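Local coordinates for aminotransferase class-III (Sphaerobacter thermophilus DSM 20745, PDB 6K8H), which is a class-III aminotransferase, also called an omega-transaminase, of the fold type I family, at residues V11-P15 / A42-P46; R64-V68 / E429-F433; D159-S164 / V190-V196; R342-G347 / L421-V427. All coordinates share one frame. Numbering follows the deposited sequence.

Contact 1. Residues V11-P15 / A42-P46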
loop_
_atom_site.group_PDB
_atom_site.type_symbol
_atom_site.label_atom_id
_atom_site.label_comp_id
_atom_site.label_asym_id
_atom_site.label_seq_id
_atom_site.Cartn_x
_atom_site.Cartn_y
_atom_site.Cartn_z
ATOM N N VAL B 11 -0.339 7.868 32.874
ATOM C CA VAL B 11 -1.621 7.591 33.514
ATOM C C VAL B 11 -2.484 6.640 32.686
ATOM O O VAL B 11 -3.384 5.994 33.239
ATOM C CB VAL B 11 -2.379 8.900 33.821
ATOM C CG1 VAL B 11 -1.498 9.835 34.626
ATOM C CG2 VAL B 11 -2.832 9.580 32.550
ATOM N N TYR B 12 -2.198 6.484 31.389
ATOM C CA TYR B 12 -3.010 5.605 30.547
ATOM C C TYR B 12 -2.976 4.163 31.020
ATOM O O TYR B 12 -3.886 3.398 30.685
ATOM C CB TYR B 12 -2.548 5.672 29.082
ATOM C CG TYR B 12 -1.295 4.866 28.772
ATOM C CD1 TYR B 12 -0.023 5.380 29.019
ATOM C CD2 TYR B 12 -1.386 3.601 28.218
ATOM C CE1 TYR B 12 1.119 4.637 28.732
ATOM C CE2 TYR B 12 -0.258 2.856 27.932
ATOM C CZ TYR B 12 0.993 3.370 28.201
ATOM O OH TYR B 12 2.116 2.617 27.899
ATOM N N ARG B 13 -1.948 3.773 31.779
ATOM C CA ARG B 13 -1.846 2.413 32.301
ATOM C C ARG B 13 -2.797 2.139 33.464
ATOM O O ARG B 13 -2.950 0.974 33.851
ATOM C CB ARG B 13 -0.413 2.134 32.755
ATOM C CG ARG B 13 0.660 2.266 31.680
ATOM C CD ARG B 13 1.779 1.314 31.997
ATOM N NE ARG B 13 2.868 1.262 31.021
ATOM C CZ ARG B 13 2.991 0.334 30.075
ATOM N NH1 ARG B 13 2.073 -0.616 29.933
ATOM N NH2 ARG B 13 4.041 0.349 29.266
ATOM N N GLU B 14 -3.430 3.160 34.034
ATOM C CA GLU B 14 -4.318 2.936 35.167
ATOM C C GLU B 14 -5.628 2.295 34.712
ATOM O O GLU B 14 -6.109 2.573 33.612
ATOM C CB GLU B 14 -4.634 4.247 35.879
ATOM C CG GLU B 14 -3.441 4.969 36.465
ATOM C CD GLU B 14 -3.797 6.387 36.881
ATOM O OE1 GLU B 14 -4.960 6.780 36.643
ATOM O OE2 GLU B 14 -2.930 7.105 37.438
ATOM N N PRO B 15 -6.243 1.462 35.554
ATOM C CA PRO B 15 -7.569 0.925 35.211
ATOM C C PRO B 15 -8.574 2.046 35.003
ATOM O O PRO B 15 -8.517 3.088 35.657
ATOM C CB PRO B 15 -7.935 0.052 36.418
ATOM C CG PRO B 15 -6.907 0.346 37.477
ATOM C CD PRO B 15 -5.689 0.849 36.774
ATOM N N ALA B 42 2.275 -3.952 25.613
ATOM C CA ALA B 42 1.496 -4.702 26.589
ATOM C C ALA B 42 1.380 -3.939 27.909
ATOM O O ALA B 42 2.299 -3.208 28.297
ATOM C CB ALA B 42 2.137 -6.061 26.850
ATOM N N PRO B 43 0.263 -4.100 28.638
ATOM C CA PRO B 43 -0.935 -4.880 28.286
ATOM C C PRO B 43 -1.762 -4.260 27.153
ATOM O O PRO B 43 -2.465 -4.969 26.438
ATOM C CB PRO B 43 -1.758 -4.895 29.587
ATOM C CG PRO B 43 -0.935 -4.258 30.621
ATOM C CD PRO B 43 0.156 -3.481 29.969
ATOM N N TYR B 44 -1.706 -2.940 27.017
ATOM C CA TYR B 44 -2.381 -2.236 25.936
ATOM C C TYR B 44 -1.639 -0.946 25.687
ATOM O O TYR B 44 -0.998 -0.415 26.608
ATOM C CB TYR B 44 -3.853 -1.949 26.257
ATOM C CG TYR B 44 -4.079 -1.225 27.553
ATOM C CD1 TYR B 44 -4.009 0.166 27.625
ATOM C CD2 TYR B 44 -4.385 -1.928 28.712
ATOM C CE1 TYR B 44 -4.235 0.827 28.828
ATOM C CE2 TYR B 44 -4.601 -1.273 29.914
ATOM C CZ TYR B 44 -4.533 0.097 29.967
ATOM O OH TYR B 44 -4.767 0.742 31.159
ATOM N N PRO B 45 -1.671 -0.414 24.470
ATOM C CA PRO B 45 -0.901 0.788 24.171
ATOM C C PRO B 45 -1.664 2.038 24.578
ATOM O O PRO B 45 -2.883 1.990 24.799
ATOM C CB PRO B 45 -0.716 0.713 22.648
ATOM C CG PRO B 45 -1.954 0.007 22.175
ATOM C CD PRO B 45 -2.344 -0.957 23.268
ATOM N N PRO B 46 -0.991 3.180 24.678
ATOM C CA PRO B 46 -1.722 4.441 24.808
ATOM C C PRO B 46 -2.349 4.802 23.466
ATOM O O PRO B 46 -1.883 4.375 22.408
ATOM C CB PRO B 46 -0.624 5.424 25.213
ATOM C CG PRO B 46 0.579 4.911 24.429
ATOM C CD PRO B 46 0.450 3.402 24.467
HETATM O O HOH W 1 1.862 -0.164 26.879
HETATM O O HOH W 2 -0.933 -0.532 29.803
HETATM O O HOH W 3 4.391 -1.936 27.653
#

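Contact 2. Residues R64-V68 / E429-F433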
loop_
_atom_site.group_PDB
_atom_site.type_symbol
_atom_site.label_atom_id
_atom_site.label_comp_id
_atom_site.label_asym_id
_atom_site.label_seq_id
_atom_site.Cartn_x
_atom_site.Cartn_y
_atom_site.Cartn_z
ATOM N N ARG B 64 3.380 14.558 25.417
ATOM C CA ARG B 64 4.782 14.180 25.340
ATOM C C ARG B 64 5.407 14.827 24.110
ATOM O O ARG B 64 4.735 15.046 23.100
ATOM C CB ARG B 64 4.956 12.652 25.281
ATOM C CG ARG B 64 4.271 11.866 26.410
ATOM C CD ARG B 64 4.309 10.346 26.151
ATOM N NE ARG B 64 3.781 9.580 27.291
ATOM C CZ ARG B 64 2.505 9.220 27.447
ATOM N NH1 ARG B 64 1.596 9.542 26.531
ATOM N NH2 ARG B 64 2.132 8.515 28.518
ATOM N N LEU B 65 6.698 15.129 24.193
ATOM C CA LEU B 65 7.429 15.526 22.994
ATOM C C LEU B 65 7.612 14.308 22.097
ATOM O O LEU B 65 8.074 13.256 22.554
ATOM C CB LEU B 65 8.786 16.121 23.367
ATOM C CG LEU B 65 8.767 17.524 23.979
ATOM C CD1 LEU B 65 10.159 17.898 24.442
ATOM C CD2 LEU B 65 8.242 18.538 22.963
ATOM N N ASP B 66 7.239 14.439 20.823
ATOM C CA ASP B 66 7.170 13.296 19.908
ATOM C C ASP B 66 8.502 13.159 19.176
ATOM O O ASP B 66 8.821 13.973 18.301
ATOM C CB ASP B 66 6.021 13.463 18.915
ATOM C CG ASP B 66 5.721 12.188 18.132
ATOM O OD1 ASP B 66 6.602 11.310 18.039
ATOM O OD2 ASP B 66 4.592 12.055 17.598
ATOM N N PHE B 67 9.291 12.151 19.560
ATOM C CA PHE B 67 10.514 11.786 18.856
ATOM C C PHE B 67 10.349 10.513 18.028
ATOM O O PHE B 67 11.345 9.878 17.669
ATOM C CB PHE B 67 11.672 11.626 19.833
ATOM C CG PHE B 67 12.134 12.918 20.426
ATOM C CD1 PHE B 67 11.450 13.491 21.485
ATOM C CD2 PHE B 67 13.251 13.563 19.926
ATOM C CE1 PHE B 67 11.884 14.695 22.052
ATOM C CE2 PHE B 67 13.690 14.761 20.472
ATOM C CZ PHE B 67 13.004 15.328 21.531
ATOM N N VAL B 68 9.115 10.119 17.732
ATOM C CA VAL B 68 8.837 8.994 16.844
ATOM C C VAL B 68 8.288 9.476 15.512
ATOM O O VAL B 68 8.748 9.047 14.456
ATOM C CB VAL B 68 7.873 7.982 17.501
ATOM C CG1 VAL B 68 7.687 6.754 16.602
ATOM C CG2 VAL B 68 8.365 7.589 18.884
ATOM N N GLU B 429 13.629 21.817 22.901
ATOM C CA GLU B 429 13.175 20.427 22.844
ATOM C C GLU B 429 14.335 19.453 23.016
ATOM O O GLU B 429 14.183 18.415 23.665
ATOM C CB GLU B 429 12.440 20.165 21.527
ATOM C CG GLU B 429 11.022 20.743 21.472
ATOM C CD GLU B 429 11.009 22.265 21.347
ATOM O OE1 GLU B 429 12.007 22.841 20.849
ATOM O OE2 GLU B 429 10.004 22.881 21.751
ATOM N N VAL B 430 15.501 19.768 22.440
ATOM C CA VAL B 430 16.682 18.915 22.583
ATOM C C VAL B 430 17.124 18.849 24.044
ATOM O O VAL B 430 17.422 17.774 24.581
ATOM C CB VAL B 430 17.813 19.428 21.668
ATOM C CG1 VAL B 430 19.126 18.727 21.988
ATOM C CG2 VAL B 430 17.446 19.228 20.200
ATOM N N GLU B 431 17.199 20.003 24.699
ATOM C CA GLU B 431 17.548 20.024 26.115
ATOM C C GLU B 431 16.516 19.285 26.960
ATOM O O GLU B 431 16.877 18.586 27.908
ATOM C CB GLU B 431 17.719 21.466 26.588
ATOM C CG GLU B 431 19.060 22.020 26.171
ATOM C CD GLU B 431 19.201 23.509 26.390
ATOM O OE1 GLU B 431 18.202 24.173 26.754
ATOM O OE2 GLU B 431 20.325 24.018 26.179
ATOM N N ALA B 432 15.226 19.425 26.638
ATOM C CA ALA B 432 14.215 18.663 27.363
ATOM C C ALA B 432 14.448 17.166 27.201
ATOM O O ALA B 432 14.351 16.406 28.174
ATOM C CB ALA B 432 12.809 19.048 26.896
ATOM N N PHE B 433 14.771 16.723 25.980
ATOM C CA PHE B 433 15.089 15.312 25.793
ATOM C C PHE B 433 16.273 14.892 26.662
ATOM O O PHE B 433 16.206 13.878 27.370
ATOM C CB PHE B 433 15.380 14.993 24.321
ATOM C CG PHE B 433 15.647 13.540 24.090
ATOM C CD1 PHE B 433 16.926 13.016 24.262
ATOM C CD2 PHE B 433 14.607 12.676 23.777
ATOM C CE1 PHE B 433 17.178 11.668 24.092
ATOM C CE2 PHE B 433 14.839 11.318 23.602
ATOM C CZ PHE B 433 16.128 10.810 23.756
#

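Contact 3. Residues D159-S164 / V190-V196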
loop_
_atom_site.group_PDB
_atom_site.type_symbol
_atom_site.label_atom_id
_atom_site.label_comp_id
_atom_site.label_asym_id
_atom_site.label_seq_id
_atom_site.Cartn_x
_atom_site.Cartn_y
_atom_site.Cartn_z
ATOM N N ASP B 159 6.455 -10.506 0.963
ATOM C CA ASP B 159 7.013 -11.826 1.297
ATOM C C ASP B 159 8.531 -11.915 1.115
ATOM O O ASP B 159 9.268 -12.311 2.030
ATOM C CB ASP B 159 6.365 -12.909 0.422
ATOM C CG ASP B 159 4.878 -13.066 0.666
ATOM O OD1 ASP B 159 4.165 -12.049 0.612
ATOM O OD2 ASP B 159 4.415 -14.213 0.872
ATOM N N PHE B 160 9.009 -11.580 -0.083
ATOM C CA PHE B 160 10.421 -11.763 -0.396
ATOM C C PHE B 160 11.302 -10.763 0.350
ATOM O O PHE B 160 12.423 -11.106 0.744
ATOM C CB PHE B 160 10.617 -11.667 -1.916
ATOM C CG PHE B 160 9.836 -12.698 -2.679
ATOM C CD1 PHE B 160 10.311 -13.992 -2.806
ATOM C CD2 PHE B 160 8.613 -12.385 -3.239
ATOM C CE1 PHE B 160 9.586 -14.951 -3.493
ATOM C CE2 PHE B 160 7.883 -13.337 -3.924
ATOM C CZ PHE B 160 8.379 -14.623 -4.054
ATOM N N ALA B 161 10.804 -9.541 0.581
ATOM C CA ALA B 161 11.594 -8.511 1.247
ATOM C C ALA B 161 11.705 -8.725 2.751
ATOM O O ALA B 161 12.630 -8.194 3.376
ATOM C CB ALA B 161 10.989 -7.134 0.966
ATOM N N GLU B 162 10.808 -9.503 3.349
ATOM C CA GLU B 162 10.808 -9.645 4.794
ATOM C C GLU B 162 11.550 -10.887 5.290
ATOM O O GLU B 162 11.705 -11.041 6.513
ATOM C CB GLU B 162 9.366 -9.637 5.313
ATOM C CG GLU B 162 8.591 -10.872 4.957
ATOM C CD GLU B 162 7.197 -10.883 5.546
ATOM O OE1 GLU B 162 6.792 -9.868 6.152
ATOM O OE2 GLU B 162 6.500 -11.905 5.394
ATOM N N VAL B 163 12.054 -11.746 4.394
ATOM C CA VAL B 163 12.807 -12.922 4.834
ATOM C C VAL B 163 13.977 -12.478 5.706
ATOM O O VAL B 163 14.687 -11.527 5.370
ATOM C CB VAL B 163 13.284 -13.741 3.620
ATOM C CG1 VAL B 163 14.398 -14.711 4.026
ATOM C CG2 VAL B 163 12.134 -14.507 2.996
ATOM N N SER B 164 14.147 -13.129 6.862
ATOM C CA SER B 164 15.237 -12.826 7.794
ATOM C C SER B 164 15.165 -11.398 8.345
ATOM O O SER B 164 16.194 -10.812 8.689
ATOM C CB SER B 164 16.618 -13.088 7.173
ATOM O OG SER B 164 16.814 -14.468 6.929
ATOM N N VAL B 190 9.742 -19.483 -1.148
ATOM C CA VAL B 190 10.061 -18.088 -0.852
ATOM C C VAL B 190 11.401 -17.982 -0.126
ATOM O O VAL B 190 12.250 -17.154 -0.477
ATOM C CB VAL B 190 8.921 -17.428 -0.060
ATOM C CG1 VAL B 190 9.351 -16.067 0.459
ATOM C CG2 VAL B 190 7.704 -17.291 -0.957
ATOM N N LEU B 191 11.598 -18.794 0.911
ATOM C CA LEU B 191 12.882 -18.813 1.617
ATOM C C LEU B 191 14.043 -19.120 0.670
ATOM O O LEU B 191 15.100 -18.471 0.719
ATOM C CB LEU B 191 12.838 -19.841 2.751
ATOM C CG LEU B 191 11.927 -19.573 3.951
ATOM C CD1 LEU B 191 12.051 -20.722 4.930
ATOM C CD2 LEU B 191 12.250 -18.234 4.616
ATOM N N ASP B 192 13.869 -20.130 -0.185
ATOM C CA ASP B 192 14.896 -20.536 -1.133
ATOM C C ASP B 192 15.182 -19.468 -2.175
ATOM O O ASP B 192 16.275 -19.477 -2.754
ATOM C CB ASP B 192 14.489 -21.829 -1.855
ATOM C CG ASP B 192 14.465 -23.041 -0.936
ATOM O OD1 ASP B 192 14.920 -22.937 0.227
ATOM O OD2 ASP B 192 13.979 -24.111 -1.382
ATOM N N SER B 193 14.226 -18.573 -2.457
ATOM C CA SER B 193 14.482 -17.533 -3.455
ATOM C C SER B 193 15.230 -16.309 -2.914
ATOM O O SER B 193 15.497 -15.395 -3.695
ATOM C CB SER B 193 13.178 -17.069 -4.101
ATOM O OG SER B 193 12.456 -16.263 -3.183
ATOM N N VAL B 194 15.542 -16.231 -1.619
ATOM C CA VAL B 194 16.155 -15.034 -1.037
ATOM C C VAL B 194 17.548 -15.397 -0.532
ATOM O O VAL B 194 17.703 -16.338 0.256
ATOM C CB VAL B 194 15.296 -14.421 0.088
ATOM C CG1 VAL B 194 15.976 -13.173 0.653
ATOM C CG2 VAL B 194 13.926 -14.069 -0.444
ATOM N N VAL B 195 18.559 -14.688 -1.031
ATOM C CA VAL B 195 19.943 -14.840 -0.586
ATOM C C VAL B 195 20.198 -13.808 0.509
ATOM O O VAL B 195 20.121 -12.599 0.254
ATOM C CB VAL B 195 20.928 -14.651 -1.757
ATOM C CG1 VAL B 195 22.393 -14.714 -1.264
ATOM C CG2 VAL B 195 20.690 -15.675 -2.860
ATOM N N VAL B 196 20.525 -14.273 1.716
ATOM C CA VAL B 196 20.682 -13.403 2.885
ATOM C C VAL B 196 22.167 -13.139 3.116
ATOM O O VAL B 196 22.940 -14.064 3.391
ATOM C CB VAL B 196 20.032 -14.014 4.138
ATOM C CG1 VAL B 196 20.065 -13.008 5.275
ATOM C CG2 VAL B 196 18.578 -14.425 3.851
#

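Contact 4. Residues R342-G347 / L421-V427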
loop_
_atom_site.group_PDB
_atom_site.type_symbol
_atom_site.label_atom_id
_atom_site.label_comp_id
_atom_site.label_asym_id
_atom_site.label_seq_id
_atom_site.Cartn_x
_atom_site.Cartn_y
_atom_site.Cartn_z
ATOM N N ARG B 342 20.071 22.825 9.868
ATOM C CA ARG B 342 19.589 23.056 11.228
ATOM C C ARG B 342 19.262 21.742 11.935
ATOM O O ARG B 342 19.623 21.546 13.101
ATOM C CB ARG B 342 18.364 23.975 11.203
ATOM C CG ARG B 342 17.875 24.378 12.588
ATOM C CD ARG B 342 16.696 25.352 12.517
ATOM N NE ARG B 342 15.499 24.774 11.904
ATOM C CZ ARG B 342 14.594 24.065 12.572
ATOM N NH1 ARG B 342 14.763 23.837 13.859
ATOM N NH2 ARG B 342 13.525 23.580 11.962
ATOM N N LEU B 343 18.562 20.837 11.248
ATOM C CA LEU B 343 18.258 19.527 11.827
ATOM C C LEU B 343 19.530 18.759 12.163
ATOM O O LEU B 343 19.591 18.064 13.183
ATOM C CB LEU B 343 17.391 18.707 10.878
ATOM C CG LEU B 343 15.979 19.227 10.609
ATOM C CD1 LEU B 343 15.355 18.417 9.498
ATOM C CD2 LEU B 343 15.116 19.203 11.862
ATOM N N ALA B 344 20.552 18.856 11.315
ATOM C CA ALA B 344 21.779 18.117 11.592
ATOM C C ALA B 344 22.491 18.687 12.810
ATOM O O ALA B 344 23.026 17.938 13.637
ATOM C CB ALA B 344 22.688 18.139 10.362
ATOM N N THR B 345 22.491 20.013 12.953
ATOM C CA THR B 345 23.088 20.615 14.138
ATOM C C THR B 345 22.329 20.202 15.392
ATOM O O THR B 345 22.933 19.813 16.399
ATOM C CB THR B 345 23.127 22.128 13.987
ATOM O OG1 THR B 345 24.007 22.452 12.903
ATOM C CG2 THR B 345 23.625 22.768 15.271
ATOM N N LEU B 346 20.994 20.266 15.341
ATOM C CA LEU B 346 20.206 19.854 16.496
ATOM C C LEU B 346 20.436 18.382 16.828
ATOM O O LEU B 346 20.500 18.003 18.006
ATOM C CB LEU B 346 18.723 20.115 16.233
ATOM C CG LEU B 346 18.248 21.572 16.298
ATOM C CD1 LEU B 346 16.786 21.677 15.863
ATOM C CD2 LEU B 346 18.452 22.146 17.696
ATOM N N GLY B 347 20.573 17.538 15.803
ATOM C CA GLY B 347 20.821 16.126 16.048
ATOM C C GLY B 347 22.170 15.889 16.692
ATOM O O GLY B 347 22.289 15.096 17.635
ATOM N N LEU B 421 14.133 13.787 14.961
ATOM C CA LEU B 421 13.670 15.150 15.179
ATOM C C LEU B 421 12.612 15.569 14.153
ATOM O O LEU B 421 12.478 14.990 13.075
ATOM C CB LEU B 421 14.844 16.127 15.124
ATOM C CG LEU B 421 16.124 15.760 15.860
ATOM C CD1 LEU B 421 17.208 16.797 15.564
ATOM C CD2 LEU B 421 15.851 15.692 17.351
ATOM N N SER B 422 11.853 16.599 14.516
ATOM C CA SER B 422 10.924 17.258 13.613
ATOM C C SER B 422 11.254 18.751 13.535
ATOM O O SER B 422 11.857 19.327 14.451
ATOM C CB SER B 422 9.480 17.034 14.069
ATOM O OG SER B 422 9.249 17.632 15.339
ATOM N N THR B 423 10.855 19.371 12.422
ATOM C CA THR B 423 11.193 20.773 12.200
ATOM C C THR B 423 10.603 21.747 13.227
ATOM O O THR B 423 11.200 22.823 13.403
ATOM C CB THR B 423 10.776 21.215 10.785
ATOM O OG1 THR B 423 9.376 20.998 10.602
ATOM C CG2 THR B 423 11.573 20.468 9.710
ATOM N N PRO B 424 9.486 21.476 13.921
ATOM C CA PRO B 424 9.088 22.389 15.007
ATOM C C PRO B 424 10.063 22.408 16.169
ATOM O O PRO B 424 9.927 23.267 17.051
ATOM C CB PRO B 424 7.714 21.850 15.442
ATOM C CG PRO B 424 7.205 21.134 14.262
ATOM C CD PRO B 424 8.413 20.497 13.643
ATOM N N MET B 425 11.033 21.498 16.212
ATOM C CA MET B 425 11.935 21.426 17.350
ATOM C C MET B 425 13.047 22.455 17.262
ATOM O O MET B 425 13.488 22.846 16.176
ATOM C CB MET B 425 12.561 20.034 17.472
ATOM C CG MET B 425 11.606 18.983 17.963
ATOM S SD MET B 425 12.371 17.347 18.029
ATOM C CE MET B 425 10.966 16.395 18.602
ATOM N N GLY B 426 13.505 22.879 18.434
ATOM C CA GLY B 426 14.689 23.693 18.568
ATOM C C GLY B 426 15.539 23.230 19.734
ATOM O O GLY B 426 15.379 22.110 20.238
ATOM N N VAL B 427 16.469 24.089 20.158
ATOM C CA VAL B 427 17.293 23.758 21.324
ATOM C C VAL B 427 16.458 23.427 22.557
ATOM O O VAL B 427 16.826 22.492 23.288
ATOM C CB VAL B 427 18.320 24.884 21.571
ATOM C CG1 VAL B 427 18.943 24.762 22.948
ATOM C CG2 VAL B 427 19.381 24.844 20.486
#

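Contact 1. Residues V11-P15 / A42-P46
Residues 11-15, which begin as a 3-10 segment near the N terminus, meet the proline-rich loop 42-46. Val11 stays out of contact with the partner segment, but its carbonyl closes the 3-10 turn by accepting from Glu14 N (Val11 O to Glu14 N 2.9 Å). Tyr12 is the main point of contact. Its ring lies against Pro46, whose CB sits 3.5 Å from the ring centroid and 9° off the normal, a CH-pi contact, while Tyr12 CE2 approaches Pro46 CD at 3.6 Å. Its carbonyl meanwhile accepts from the other tyrosine (Tyr44 OH to Tyr12 O 2.8 Å), so each tyrosine reaches across to the opposite segment. The chain between these segments carries helix 18-29, and the contact closes this N-terminal excursion just ahead of strand 48-52; Pro45 packs on Pro100 and Pro46 on Met99 of the second subunit. Tyr12 OH lies 3.0 Å from water 1, which donates to Tyr44 O at 2.9 Å. Arg13 follows, its guanidinium edge donating from NH1 to Ala42 O (3.1 Å), the carbonyl of the cis peptide before Pro43. Water 3 adds a second path between the same two residues, 2.8 Å from Arg13 NH2 and 2.5 Å from Ala42 O, and Arg13 NE forms a salt bridge with Glu404.

Contact 2. Residues R64-V68 / E429-F433
This is an apolar strand-on-helix contact, in which the end of strand 63-66 and the residues just after it pack on the first turns of the C-terminal helix 427-445. Leu65 and Phe67 point toward the helix, while Asp66 lies out of reach of residues 429-433 and accepts from Val68 N at OD1 (2.8 Å) in an Asx turn. On the helix, Glu429, Ala432 and Phe433 form the matching surface, spaced three and four residues apart so that they share one side. Leu65 straddles the first two: its CD1 lies 3.8 Å from Ala432 CB and its CD2 3.8 Å from Glu429 CG. Phe67 meets Phe433 edge-to-face, with the edge of Phe433 toward the face of Phe67, centroids 4.8 Å apart and planes at 53°; Phe67 CZ also touches Phe433 CB at 3.7 Å. Leu350 of helix 337-361 packs on the side chains of both phenylalanines. With no hydrogen bond passing between the segments, the two are held by shape and by dispersion, and Glu429 gives aliphatic carbon to the contact while its OE1 accepts from Gly426 N at the start of the helix.

Contact 3. Residues D159-S164 / V190-V196
Val163, Phe160 and Val190 pack a crossover connection mainly through apolar side chains, with no hydrogen bond between the two segments. Val163, just past the weakly bonded helix 159-162, points into the angle between helix 188-192 and strand 194-197. Its CG2 lies 4.1 Å from Val190 CG1, 4.1 Å from Leu191 CD2 and 3.9 Å from Val194 CG2, while Val163 CG1 reaches Val196 CG2 at 4.2 Å, so one branched side chain touches both the helix and the strand. Phe160 approaches from one turn earlier. Its CE1 is 3.9 Å from Val190 CG2, and the edge of its ring meets Ser193 (Phe160 CD1 to Ser193 OG 3.1 Å), whose hydroxyl donates to Val190 O (2.9 Å) across the helix end. Val190 lies between them; its CG1 touches both Val163 CG2 and the Phe160 ring, and its CG2 the Phe160 ring. The same surface is part of the dimer: Phe160 and Val190 each pack on the other's counterpart in the second subunit, and Asp159 makes a salt bridge to Arg139 and a hydrogen bond to Tyr158 of that subunit. Strand 194-197 is an outermost strand of the seven-stranded mixed sheet within this chain, parallel to its neighbour 146-150, and the two segments belong to the beta-alpha-beta crossover between these strands, in the large domain characteristic of fold type I.

Contact 4. Residues R342-G347 / L421-V427
A regular helix faces an irregular chain here. Residues 342-347 run within helix 337-361, with Leu346 N bonded to Arg342 O and Gly347 N to Leu343 O, whereas residues 421-427 leave strand 418-420, fold into a type I turn from Ser422 to Met425 (Met425 N to Ser422 O 2.9 Å) and reach the N-cap Gly426. The nearest CA pair is Leu346 and Val427, 6.9 Å apart. Arg342 fixes the turn with a two-pronged grip: NH2 donates to Thr423 O and NH1 to Met425 O, each at 2.8 Å, so two carbonyls of the turn region share one guanidinium edge. Glu339, one turn earlier, forms a salt bridge with the same arginine. Behind this polar fork the leucines close up. Leu421 CD1 lies 3.7 Å from Leu346 CB and packs on the helix backbone at Leu343 O (3.6 Å) and Gly347 N (3.5 Å). Leu343 CD2 rests 4.2 Å from Thr423 CA. Leu346 CD2 extends to Gly426 C at 3.7 Å and Val427 CG2 at 4.0 Å. The result is a helix packed on a strand-to-helix connection in the C-terminal small domain of fold type I, where helices pack against an antiparallel sheet.

From the N terminus, contact 1 closes first, bringing together the chain before and after helix 18-29. Contact 2 then opens at strand 63-66 and closes only at helix 427-445, so its long loop encloses both remaining contacts. Within that loop, contact 3 closes a short connection at the edge of the seven-stranded sheet, and contact 4 joins helix 337-361 to the chain leading into the last helix; these two follow in series and none of the four cross. Contacts 2 and 4 adjoin, centres about 10 Å apart, through Phe67, Leu421 and Met425, while Tyr12 of contact 1 touches Arg64 of contact 2. Contact 3 lies across the chain's centre from contacts 2 and 4.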